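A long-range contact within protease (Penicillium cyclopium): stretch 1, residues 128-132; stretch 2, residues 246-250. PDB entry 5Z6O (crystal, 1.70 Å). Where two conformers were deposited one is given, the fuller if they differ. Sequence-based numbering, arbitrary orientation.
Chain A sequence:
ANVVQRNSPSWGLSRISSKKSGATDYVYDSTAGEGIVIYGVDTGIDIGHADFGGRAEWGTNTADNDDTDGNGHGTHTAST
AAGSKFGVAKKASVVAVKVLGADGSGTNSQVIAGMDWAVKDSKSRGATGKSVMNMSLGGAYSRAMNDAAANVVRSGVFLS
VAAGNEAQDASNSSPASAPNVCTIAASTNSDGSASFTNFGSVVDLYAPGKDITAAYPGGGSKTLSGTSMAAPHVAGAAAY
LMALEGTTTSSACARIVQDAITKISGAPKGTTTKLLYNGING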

# COMPACT_ATOMS: atom_id res chain seq x y z
N THR A 128 -5.18 -5.10 17.06
CA THR A 128 -5.88 -6.14 16.33
C THR A 128 -7.20 -5.62 15.78
O THR A 128 -8.00 -5.03 16.51
CB THR A 128 -6.13 -7.34 17.24
OG1 THR A 128 -4.87 -7.83 17.71
CG2 THR A 128 -6.88 -8.44 16.50
N GLY A 129 -7.43 -5.83 14.47
CA GLY A 129 -8.59 -5.35 13.78
C GLY A 129 -8.49 -3.93 13.29
O GLY A 129 -9.37 -3.49 12.54
N LYS A 130 -7.45 -3.19 13.67
CA LYS A 130 -7.28 -1.83 13.19
C LYS A 130 -5.82 -1.57 12.88
O LYS A 130 -5.21 -0.57 13.28
CB LYS A 130 -7.87 -0.83 14.19
CG LYS A 130 -7.59 -1.11 15.64
CD LYS A 130 -8.35 -0.08 16.49
CE LYS A 130 -7.63 0.26 17.79
NZ LYS A 130 -7.84 -0.77 18.85
N SER A 131 -5.22 -2.48 12.11
CA SER A 131 -3.81 -2.43 11.71
C SER A 131 -3.76 -2.72 10.22
O SER A 131 -4.62 -3.45 9.71
CB SER A 131 -2.92 -3.50 12.39
OG SER A 131 -2.80 -3.35 13.78
N VAL A 132 -2.71 -2.21 9.54
CA VAL A 132 -2.57 -2.35 8.09
C VAL A 132 -1.15 -2.79 7.79
O VAL A 132 -0.20 -2.35 8.44
CB VAL A 132 -2.90 -1.00 7.39
CG1 VAL A 132 -2.49 -1.04 5.91
CG2 VAL A 132 -4.38 -0.71 7.55
N GLY A 246 -14.76 3.17 10.93
CA GLY A 246 -14.62 2.09 11.88
C GLY A 246 -14.65 0.71 11.26
O GLY A 246 -14.91 -0.27 11.97
N THR A 247 -14.45 0.59 9.95
CA THR A 247 -14.42 -0.75 9.37
C THR A 247 -13.23 -1.54 9.94
O THR A 247 -12.21 -0.98 10.32
CB THR A 247 -14.36 -0.68 7.83
OG1 THR A 247 -14.27 -2.01 7.28
CG2 THR A 247 -13.19 0.08 7.34
N THR A 248 -13.41 -2.84 10.08
CA THR A 248 -12.34 -3.67 10.65
C THR A 248 -11.46 -4.25 9.54
O THR A 248 -11.83 -4.30 8.36
CB THR A 248 -12.94 -4.80 11.48
OG1 THR A 248 -13.92 -5.47 10.67
CG2 THR A 248 -13.61 -4.25 12.74
N THR A 249 -10.27 -4.73 9.95
CA THR A 249 -9.32 -5.29 8.99
C THR A 249 -9.94 -6.37 8.10
O THR A 249 -9.66 -6.42 6.90
CB THR A 249 -8.11 -5.88 9.72
OG1 THR A 249 -8.54 -6.90 10.63
CG2 THR A 249 -7.34 -4.84 10.48
N SER A 250 -10.78 -7.25 8.66
CA SER A 250 -11.32 -8.35 7.86
C SER A 250 -12.30 -7.88 6.79
O SER A 250 -12.46 -8.58 5.78
CB SER A 250 -11.99 -9.40 8.77
OG SER A 250 -12.97 -8.82 9.63

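Stretch 2 meets stretch 1 through a small contact, 167 Å² of buried surface summed over both sides, centred on the carbonyl of Gly129. It begins at Gly246, the first residue to leave helical geometry after a helix, with a positive phi of 77° that suits glycine; this residue makes no contact with stretch 1. Thr247 follows in an extended conformation. Its CA-to-CB bond points away from the other stretch, and its part in the contact is slight, its carbonyl O lying 4.4 Å from Gly129 O, a pairing of two acceptors that offers no bond.

Thr248 brings the backbone close. Its CA lies 3.5 Å from Gly129 O in a CA-H...O contact with an angle of 132° at the hydrogen, a weak polar interaction that supplements the stronger one formed by the next residue. The CA-to-CB bond of Thr248 points sideways, its CB lies 3.9 Å from Gly129 O, and the residue is exposed.

Thr249 is the centre of the contact on this side. Its backbone N donates a hydrogen bond to Gly129 O, 3.0 Å away, with an N-H...O angle of 146°, so a single carbonyl receives both the amide and the neighbouring CA-H. The main chains are accordingly close here, with Gly129 CA and Thr249 CA 4.8 Å apart. Gly129 itself has a positive phi of 84°, which favours glycine. The CA-to-CB bond of Thr249 points toward stretch 1, and its methyl carbon CG2 lies 3.6 Å from Lys130 N and 3.2 Å from Ser131 O. These are packing contacts of a methyl group against main-chain atoms, and Thr249 is buried. The side chain of Lys130, by contrast, leaves in the away direction at CB.

Ser250 ends the stretch without touching stretch 1. The hydrogen bond from Thr249 N to Gly129 O is the only one joining the two segments.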